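Local coordinates for putative aldo/keto reductase (Salmonella enterica subsp. enterica serovar Typhimurium, PDB 4R9O), which probably works as an NADP-dependent oxidoreductase of the aldo/keto reductase family, built on a TIM barrel, at residues C[213-217]-C[218-222]; C[234-237]-C[238-242]; C[192-196]-C[197-201]; C[72-75]-C[76-79]. All blocks are in the same frame, centred on the assembly; numbering follows the deposited sequence.

Contact 1. Residues C[213-217]-C[218-222]; sequences SCLGG and GRLFN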
loop_
_atom_site.group_PDB
_atom_site.type_symbol
_atom_site.label_atom_id
_atom_site.label_comp_id
_atom_site.label_asym_id
_atom_site.label_seq_id
_atom_site.Cartn_x
_atom_site.Cartn_y
_atom_site.Cartn_z
ATOM N N SER C 213 -7.575 3.760 23.599
ATOM C CA SER C 213 -6.137 3.607 23.349
ATOM C C SER C 213 -5.394 4.941 23.270
ATOM O O SER C 213 -4.492 5.128 22.450
ATOM C CB SER C 213 -5.903 2.790 22.081
ATOM O OG SER C 213 -5.865 1.414 22.405
ATOM N N CYS C 214 -5.751 5.844 24.176
ATOM C CA CYS C 214 -5.199 7.186 24.197
ATOM C C CYS C 214 -3.678 7.208 24.338
ATOM O O CYS C 214 -3.021 8.115 23.842
ATOM C CB CYS C 214 -5.852 7.980 25.328
ATOM S SG CYS C 214 -7.640 8.236 25.091
ATOM N N LEU C 215 -3.120 6.193 24.992
ATOM C CA LEU C 215 -1.679 6.108 25.194
ATOM C C LEU C 215 -1.028 5.056 24.291
ATOM O O LEU C 215 0.015 4.489 24.631
ATOM C CB LEU C 215 -1.371 5.805 26.659
ATOM C CG LEU C 215 -1.861 6.879 27.639
ATOM C CD1 LEU C 215 -1.530 6.504 29.077
ATOM C CD2 LEU C 215 -1.284 8.245 27.292
ATOM N N GLY C 216 -1.654 4.798 23.148
ATOM C CA GLY C 216 -1.068 3.937 22.137
ATOM C C GLY C 216 -1.233 2.457 22.416
ATOM O O GLY C 216 -0.465 1.646 21.919
ATOM N N GLY C 217 -2.230 2.107 23.222
ATOM C CA GLY C 217 -2.496 0.713 23.533
ATOM C C GLY C 217 -1.338 0.044 24.254
ATOM O O GLY C 217 -1.099 -1.154 24.089
ATOM N N GLY C 218 -0.596 0.821 25.037
ATOM C CA GLY C 218 0.537 0.281 25.771
ATOM C C GLY C 218 1.885 0.618 25.152
ATOM O O GLY C 218 2.910 0.580 25.829
ATOM N N ARG C 219 1.885 0.971 23.873
ATOM C CA ARG C 219 3.136 1.135 23.135
ATOM C C ARG C 219 3.995 2.296 23.642
ATOM O O ARG C 219 5.224 2.187 23.676
ATOM C CB ARG C 219 2.842 1.305 21.643
ATOM C CG ARG C 219 2.604 -0.025 20.913
ATOM C CD ARG C 219 2.113 0.194 19.485
ATOM N NE ARG C 219 0.807 0.845 19.470
ATOM C CZ ARG C 219 0.077 1.051 18.377
ATOM N NH1 ARG C 219 0.526 0.666 17.191
ATOM N NH2 ARG C 219 -1.103 1.647 18.473
ATOM N N LEU C 220 3.355 3.389 24.050
ATOM C CA LEU C 220 4.090 4.588 24.459
ATOM C C LEU C 220 5.105 4.260 25.543
ATOM O O LEU C 220 6.244 4.718 25.492
ATOM C CB LEU C 220 3.134 5.677 24.946
ATOM C CG LEU C 220 3.835 6.955 25.415
ATOM C CD1 LEU C 220 4.679 7.571 24.290
ATOM C CD2 LEU C 220 2.822 7.948 25.947
ATOM N N PHE C 221 4.692 3.431 26.498
ATOM C CA PHE C 221 5.562 3.050 27.608
ATOM C C PHE C 221 6.266 1.707 27.416
ATOM O O PHE C 221 7.395 1.533 27.870
ATOM C CB PHE C 221 4.758 3.022 28.907
ATOM C CG PHE C 221 4.321 4.376 29.370
ATOM C CD1 PHE C 221 3.013 4.794 29.201
ATOM C CD2 PHE C 221 5.225 5.241 29.968
ATOM C CE1 PHE C 221 2.608 6.049 29.624
ATOM C CE2 PHE C 221 4.829 6.500 30.395
ATOM C CZ PHE C 221 3.519 6.904 30.220
ATOM N N ASN C 222 5.609 0.767 26.743
ATOM C CA ASN C 222 6.090 -0.611 26.697
ATOM C C ASN C 222 6.768 -1.017 25.401
ATOM O O ASN C 222 7.265 -2.131 25.284
ATOM C CB ASN C 222 4.935 -1.579 26.959
ATOM C CG ASN C 222 4.386 -1.460 28.353
ATOM O OD1 ASN C 222 4.963 -1.981 29.303
ATOM N ND2 ASN C 222 3.261 -0.773 28.486
HETATM O O HOH W 1 1.446 3.293 26.693
#
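Arg219 folds back on Gly216, whose carbonyl oxygen accepts two hydrogen bonds from it. The side-chain NE lies 2.9 Å from Gly216 O with a nearly straight N-H (173°), and that oxygen sits in the guanidinium plane. The backbone N of Arg219 bonds the same oxygen at 3.1 Å, well above the carbonyl plane. The side chain can make this return because it bends at chi3 (-64°). A second carbonyl, Gly218 O at the N-cap, takes Asn222 N and, on an in-plane lone pair, Asn222 ND2 at 3.0 Å.

One water joins the two halves, donating to Leu215 O and accepting a longer bond from Phe221 N.

The apolar part is slight. Leu215 CD1 meets the edge of the Phe221 ring at CE1 (4.2 Å), and Leu215 CD2 lies 4.3 Å from Leu220 CD2.

Phe221 also packs on Arg26 of a second subunit. All ten residues belong to the probable NADP-binding stretch that follows strand 210-212 and runs into helix 219-222. Three successive glycines, all with positive phi, let the chain turn sharply into that helix. The in-plane NE bond probably restricts how the guanidinium can turn, while the backbone N holds the same oxygen from its other face.

Contact 2. Residues C[234-237]-C[238-242]; sequences SVIA and QELNA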
loop_
_atom_site.group_PDB
_atom_site.type_symbol
_atom_site.label_atom_id
_atom_site.label_comp_id
_atom_site.label_asym_id
_atom_site.label_seq_id
_atom_site.Cartn_x
_atom_site.Cartn_y
_atom_site.Cartn_z
ATOM N N SER C 234 8.591 14.313 26.849
ATOM C CA SER C 234 9.140 14.778 28.124
ATOM C C SER C 234 9.695 16.191 28.002
ATOM O O SER C 234 9.680 16.953 28.967
ATOM C CB SER C 234 10.238 13.841 28.630
ATOM O OG SER C 234 9.699 12.591 29.008
ATOM N N VAL C 235 10.191 16.529 26.815
ATOM C CA VAL C 235 10.691 17.875 26.549
ATOM C C VAL C 235 9.543 18.883 26.557
ATOM O O VAL C 235 9.637 19.969 27.134
ATOM C CB VAL C 235 11.424 17.949 25.191
ATOM C CG1 VAL C 235 11.910 19.369 24.926
ATOM C CG2 VAL C 235 12.584 16.963 25.160
ATOM N N ILE C 236 8.451 18.514 25.901
ATOM C CA ILE C 236 7.279 19.369 25.858
ATOM C C ILE C 236 6.587 19.424 27.220
ATOM O O ILE C 236 6.042 20.465 27.608
ATOM C CB ILE C 236 6.317 18.903 24.754
ATOM C CG1 ILE C 236 6.939 19.252 23.400
ATOM C CG2 ILE C 236 4.950 19.536 24.908
ATOM C CD1 ILE C 236 6.200 18.747 22.226
ATOM N N ALA C 237 6.647 18.325 27.962
ATOM C CA ALA C 237 6.152 18.316 29.337
ATOM C C ALA C 237 6.877 19.375 30.160
ATOM O O ALA C 237 6.238 20.208 30.809
ATOM C CB ALA C 237 6.320 16.948 29.966
ATOM N N GLN C 238 8.207 19.353 30.118
ATOM C CA GLN C 238 9.013 20.341 30.845
ATOM C C GLN C 238 8.645 21.766 30.452
ATOM O O GLN C 238 8.507 22.634 31.312
ATOM C CB GLN C 238 10.506 20.109 30.608
ATOM C CG GLN C 238 11.037 18.823 31.221
ATOM C CD GLN C 238 12.513 18.595 30.925
ATOM O OE1 GLN C 238 13.047 19.098 29.932
ATOM N NE2 GLN C 238 13.182 17.839 31.793
ATOM N N GLU C 239 8.472 21.997 29.154
ATOM C CA GLU C 239 8.056 23.308 28.658
ATOM C C GLU C 239 6.730 23.752 29.268
ATOM O O GLU C 239 6.507 24.937 29.478
ATOM C CB GLU C 239 7.927 23.290 27.133
ATOM C CG GLU C 239 9.236 23.113 26.388
ATOM C CD GLU C 239 9.036 23.031 24.885
ATOM O OE1 GLU C 239 10.044 22.897 24.162
ATOM O OE2 GLU C 239 7.872 23.097 24.430
ATOM N N LEU C 240 5.850 22.793 29.540
ATOM C CA LEU C 240 4.519 23.096 30.058
ATOM C C LEU C 240 4.451 22.986 31.577
ATOM O O LEU C 240 3.409 23.250 32.175
ATOM C CB LEU C 240 3.479 22.161 29.423
ATOM C CG LEU C 240 3.228 22.308 27.919
ATOM C CD1 LEU C 240 2.456 21.125 27.387
ATOM C CD2 LEU C 240 2.485 23.598 27.609
ATOM N N ASN C 241 5.569 22.600 32.190
ATOM C CA ASN C 241 5.612 22.270 33.616
ATOM C C ASN C 241 4.591 21.204 33.960
ATOM O O ASN C 241 3.970 21.249 35.020
ATOM C CB ASN C 241 5.380 23.511 34.474
ATOM C CG ASN C 241 6.351 24.612 34.157
ATOM O OD1 ASN C 241 7.564 24.397 34.130
ATOM N ND2 ASN C 241 5.825 25.802 33.886
ATOM N N ALA C 242 4.415 20.254 33.046
ATOM C CA ALA C 242 3.516 19.131 33.262
ATOM C C ALA C 242 4.189 18.054 34.111
ATOM O O ALA C 242 5.358 17.721 33.910
ATOM C CB ALA C 242 3.055 18.549 31.926
#
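Leu240 and Ile236 carry the apolar contact along the last turn of helix 227-240, lying side by side and pointing the same way, with Ile236 CG2 3.9 Å from Leu240 CD1. Beyond the turn, Ala242 CB comes back to 4.1 Å from Ala237 CB. Helix 245-254 packs against this side through Val248, which touches both Ile236 and Ala237.

Glu239 brings the charge. Its CG lies 3.3 Å from Val235 O, and the chain beyond is extended (chi2 177°), which carries the carboxylate past Val235 CG1 and Ile236 CG1. The carboxylate's main partner is on helix 285-296: OE2 forms a salt bridge with Arg290 and a hydrogen bond with Gln287. Gln238 does something similar at the outer surface, laying CG 3.2 Å from Ser234 O.

The backbone bonds are regular at first, Gln238 N to Ser234 O and Glu239 N to Val235 O. At Leu240 N they are weak, to Ile236 O and Ala237 O. The chain then closes with Ala242 N on Ala237 O, at 2.9 Å and 165°, and Asn241 N on Gln238 O. With Asn241 at positive phi (55°), this is a Schellman motif closing the C-terminal end of the helix.

Contact 3. Residues C[192-196]-C[197-201]; sequences PLLLD and GTLDQ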
loop_
_atom_site.group_PDB
_atom_site.type_symbol
_atom_site.label_atom_id
_atom_site.label_comp_id
_atom_site.label_asym_id
_atom_site.label_seq_id
_atom_site.Cartn_x
_atom_site.Cartn_y
_atom_site.Cartn_z
ATOM N N PRO C 192 -4.892 7.959 11.979
ATOM C CA PRO C 192 -5.552 8.105 10.672
ATOM C C PRO C 192 -6.933 8.760 10.741
ATOM O O PRO C 192 -7.361 9.359 9.761
ATOM C CB PRO C 192 -5.665 6.659 10.175
ATOM C CG PRO C 192 -5.697 5.825 11.410
ATOM C CD PRO C 192 -4.803 6.538 12.384
ATOM N N LEU C 193 -7.612 8.671 11.880
ATOM C CA LEU C 193 -8.978 9.190 11.949
ATOM C C LEU C 193 -9.014 10.727 11.913
ATOM O O LEU C 193 -10.076 11.336 11.729
ATOM C CB LEU C 193 -9.678 8.668 13.202
ATOM C CG LEU C 193 -9.820 7.139 13.210
ATOM C CD1 LEU C 193 -10.619 6.688 14.423
ATOM C CD2 LEU C 193 -10.453 6.618 11.911
ATOM N N LEU C 194 -7.851 11.341 12.095
ATOM C CA LEU C 194 -7.742 12.796 12.054
ATOM C C LEU C 194 -8.081 13.335 10.675
ATOM O O LEU C 194 -8.613 14.442 10.541
ATOM C CB LEU C 194 -6.334 13.241 12.439
ATOM C CG LEU C 194 -6.056 13.452 13.934
ATOM C CD1 LEU C 194 -6.183 12.153 14.717
ATOM C CD2 LEU C 194 -4.683 14.060 14.113
ATOM N N LEU C 195 -7.774 12.544 9.652
ATOM C CA LEU C 195 -7.900 13.020 8.285
ATOM C C LEU C 195 -8.745 12.115 7.380
ATOM O O LEU C 195 -8.978 12.457 6.217
ATOM C CB LEU C 195 -6.505 13.206 7.682
ATOM C CG LEU C 195 -5.604 14.205 8.430
ATOM C CD1 LEU C 195 -4.221 14.271 7.809
ATOM C CD2 LEU C 195 -6.227 15.597 8.471
ATOM N N ASP C 196 -9.226 10.982 7.890
ATOM C CA ASP C 196 -9.959 10.065 7.007
ATOM C C ASP C 196 -11.474 10.304 6.956
ATOM O O ASP C 196 -12.190 9.583 6.268
ATOM C CB ASP C 196 -9.676 8.597 7.373
ATOM C CG ASP C 196 -10.488 8.094 8.569
ATOM O OD1 ASP C 196 -11.192 8.882 9.240
ATOM O OD2 ASP C 196 -10.465 6.863 8.798
ATOM N N GLY C 197 -11.968 11.293 7.692
ATOM C CA GLY C 197 -13.381 11.637 7.616
ATOM C C GLY C 197 -14.183 11.226 8.830
ATOM O O GLY C 197 -15.311 11.671 9.032
ATOM N N THR C 198 -13.610 10.355 9.645
ATOM C CA THR C 198 -14.315 9.903 10.837
ATOM C C THR C 198 -14.576 11.063 11.783
ATOM O O THR C 198 -15.714 11.284 12.201
ATOM C CB THR C 198 -13.534 8.823 11.563
ATOM O OG1 THR C 198 -13.450 7.668 10.713
ATOM C CG2 THR C 198 -14.233 8.458 12.884
ATOM N N LEU C 199 -13.521 11.810 12.100
ATOM C CA LEU C 199 -13.621 12.911 13.049
ATOM C C LEU C 199 -14.255 14.155 12.423
ATOM O O LEU C 199 -14.850 14.973 13.139
ATOM C CB LEU C 199 -12.242 13.247 13.618
ATOM C CG LEU C 199 -11.623 12.138 14.479
ATOM C CD1 LEU C 199 -10.214 12.498 14.952
ATOM C CD2 LEU C 199 -12.524 11.814 15.656
ATOM N N ASP C 200 -14.123 14.303 11.100
ATOM C CA ASP C 200 -14.821 15.368 10.386
ATOM C C ASP C 200 -16.330 15.213 10.522
ATOM O O ASP C 200 -17.039 16.181 10.799
ATOM C CB ASP C 200 -14.451 15.379 8.897
ATOM C CG ASP C 200 -12.967 15.581 8.658
ATOM O OD1 ASP C 200 -12.323 16.296 9.454
ATOM O OD2 ASP C 200 -12.446 15.009 7.674
ATOM N N GLN C 201 -16.821 13.991 10.293
ATOM C CA GLN C 201 -18.243 13.707 10.410
ATOM C C GLN C 201 -18.760 13.994 11.824
ATOM O O GLN C 201 -19.843 14.552 11.995
ATOM C CB GLN C 201 -18.541 12.245 10.044
ATOM C CG GLN C 201 -19.992 11.863 10.267
ATOM C CD GLN C 201 -20.230 10.384 10.119
ATOM O OE1 GLN C 201 -19.650 9.583 10.850
ATOM N NE2 GLN C 201 -21.045 10.003 9.138
HETATM O O HOH W 2 -11.580 13.066 9.827
HETATM O O HOH W 3 -9.793 16.218 8.549
HETATM O O HOH W 4 -11.469 13.730 5.273
#
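Asp196 and Thr198 meet at the start of helix 198-205, and one carboxylate oxygen does the work. Asp196 OD1 accepts from Thr198 N at 2.9 Å, nearly along its C-O axis, and from Thr198 OG1 at 3.0 Å on its syn side; both donors come from the same face of the carboxylate. The Asp196 side chain gets there by standing between its own backbone N and carbonyl carbon (chi1 80°), which turns the carboxylate over the first turn of the helix. Gly197, at the N-cap, has a phi of 107° that suits glycine.

The tight part is made by leucines. Leu199 drives CG to 3.3 Å from Leu193 O, and its CD1 lies beside Leu194 CD1 at 4.1 Å, the two side chains pointing the same way. Leu193 CD2 crosses Thr198 and touches OG1 at 3.4 Å.

The other side is wet. Direct backbone bonding there is slim: Leu199 N to Leu193 O is long and weak. A water bridges Leu193 O to Gly197 N and Asp200 N instead, and two more waters link Leu194 O and Leu195 O to the Asp200 carboxylate, one to each oxygen.

Leu193 and Thr198 pack inward on Val184 of strand 182-185, and Leu199 reaches Ile186 and Pro209 in the flanking loops. Leu194 lies against Trp288 and Arg292 of helix 285-296, while Thr198 touches Pro165 at the start of helix 165-173.

Contact 4. Residues C[72-75]-C[76-79]; sequences TLAP and HLRE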
loop_
_atom_site.group_PDB
_atom_site.type_symbol
_atom_site.label_atom_id
_atom_site.label_comp_id
_atom_site.label_asym_id
_atom_site.label_seq_id
_atom_site.Cartn_x
_atom_site.Cartn_y
_atom_site.Cartn_z
ATOM N N THR C 72 -23.588 -3.626 44.140
ATOM C CA THR C 72 -24.488 -4.292 45.066
ATOM C C THR C 72 -24.101 -3.950 46.503
ATOM O O THR C 72 -24.966 -3.764 47.346
ATOM C CB THR C 72 -24.490 -5.823 44.860
ATOM O OG1 THR C 72 -25.027 -6.130 43.568
ATOM C CG2 THR C 72 -25.330 -6.512 45.924
ATOM N N LEU C 73 -22.803 -3.834 46.766
ATOM C CA LEU C 73 -22.319 -3.428 48.085
ATOM C C LEU C 73 -22.581 -1.947 48.357
ATOM O O LEU C 73 -22.703 -1.536 49.509
ATOM C CB LEU C 73 -20.826 -3.717 48.224
ATOM C CG LEU C 73 -20.395 -5.181 48.222
ATOM C CD1 LEU C 73 -18.881 -5.288 48.203
ATOM C CD2 LEU C 73 -20.972 -5.911 49.420
ATOM N N ALA C 74 -22.657 -1.150 47.298
ATOM C CA ALA C 74 -22.861 0.290 47.435
ATOM C C ALA C 74 -23.875 0.812 46.414
ATOM O O ALA C 74 -23.496 1.468 45.443
ATOM C CB ALA C 74 -21.535 1.024 47.288
ATOM N N PRO C 75 -25.174 0.527 46.640
ATOM C CA PRO C 75 -26.259 0.794 45.681
ATOM C C PRO C 75 -26.539 2.274 45.443
ATOM O O PRO C 75 -27.194 2.611 44.458
ATOM C CB PRO C 75 -27.470 0.120 46.332
ATOM C CG PRO C 75 -27.155 0.106 47.778
ATOM C CD PRO C 75 -25.678 -0.122 47.862
ATOM N N HIS C 76 -26.047 3.139 46.321
ATOM C CA HIS C 76 -26.217 4.576 46.149
ATOM C C HIS C 76 -25.347 5.110 45.008
ATOM O O HIS C 76 -25.612 6.186 44.473
ATOM C CB HIS C 76 -25.888 5.312 47.451
ATOM C CG HIS C 76 -24.468 5.140 47.896
ATOM N ND1 HIS C 76 -24.002 3.975 48.468
ATOM C CD2 HIS C 76 -23.410 5.985 47.849
ATOM C CE1 HIS C 76 -22.718 4.109 48.749
ATOM N NE2 HIS C 76 -22.336 5.320 48.388
ATOM N N LEU C 77 -24.315 4.354 44.638
ATOM C CA LEU C 77 -23.375 4.783 43.608
ATOM C C LEU C 77 -24.012 4.821 42.222
ATOM O O LEU C 77 -23.648 5.651 41.390
ATOM C CB LEU C 77 -22.155 3.862 43.560
ATOM C CG LEU C 77 -21.252 3.761 44.785
ATOM C CD1 LEU C 77 -19.960 3.050 44.402
ATOM C CD2 LEU C 77 -20.976 5.130 45.383
ATOM N N ARG C 78 -24.945 3.901 41.989
ATOM C CA ARG C 78 -25.585 3.717 40.689
ATOM C C ARG C 78 -26.098 5.015 40.071
ATOM O O ARG C 78 -25.815 5.318 38.909
ATOM C CB ARG C 78 -26.745 2.724 40.831
ATOM C CG ARG C 78 -27.545 2.489 39.558
ATOM C CD ARG C 78 -26.664 1.994 38.446
ATOM N NE ARG C 78 -26.262 3.079 37.568
ATOM C CZ ARG C 78 -26.821 3.344 36.394
ATOM N NH1 ARG C 78 -26.384 4.362 35.675
ATOM N NH2 ARG C 78 -27.809 2.589 35.939
ATOM N N GLU C 79 -26.855 5.775 40.856
ATOM C CA GLU C 79 -27.453 7.021 40.399
ATOM C C GLU C 79 -26.403 8.072 40.066
ATOM O O GLU C 79 -26.677 9.022 39.342
ATOM C CB GLU C 79 -28.394 7.573 41.462
ATOM C CG GLU C 79 -29.411 6.584 41.980
ATOM C CD GLU C 79 -29.919 6.968 43.363
ATOM O OE1 GLU C 79 -29.079 7.228 44.252
ATOM O OE2 GLU C 79 -31.154 7.025 43.557
#
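Ala74 leaves the helical path at the end of helix 63-73 (phi -137°), residues 76-79 then coil with helical backbone angles but without the regular bonds, and a hydrogen bond from Leu77 N to Ala74 O, 3.1 Å and 161°, spans the turn.

The Ala74 methyl group is the centre of the side-chain contact. His76 brings CE1 to 3.6 Å from Ala74 CB, meeting it obliquely, and Leu77 CG lies 3.7 Å from the same carbon. The imidazole can reach back to Ala74 because its CG stands between the backbone N and the carbonyl carbon (chi1 62°). One ring face then receives Leu77 CG, 4.1 Å above the plane and offset toward the rim. Leu77 also rests CG 3.3 Å from Ala74 O, the oxygen its own backbone N is bonded to.

Pro75 stays at the surface. Arg78 touches its carbonyl oxygen with CB at 3.7 Å, but the rest of that side chain leads off to other partners: a salt bridge to Asp126, hydrogen bonds to Thr122 and Leu81 O, and a cation-pi interaction with Tyr124. Leu77 turns onto Ile41 of helix 34-46, and His76 onto Glu42. The turn links helix 63-73 to strand 82-90, away from the probable cofactor and catalytic residues.

Apart from the one backbone bond, then, the turn is held by van der Waals packing on the buried Ala74 methyl group, while the charge of its arginine is met by Asp126, beyond the turn.

Contacts 3 and 4 are mostly buried; contacts 1 and 2 are partly so, contact 2 having the most exposed residues. Contacts 1 and 3 both stand at the start of a helix with a glycine at the N-cap, and both use water to complete the turn; what folds back is an arginine from within the helix in contact 1, an aspartate from before it in contact 3. Contacts 2 and 4 lie at helix ends, contact 2 closing with backbone bonds and contact 4 with one backbone bond and packing on an alanine. Helix 227-240 of contact 2 follows helix 219-222 of contact 1 in sequence. Contact 4 is remote, its centre 32 to 40 Å from those of the other three.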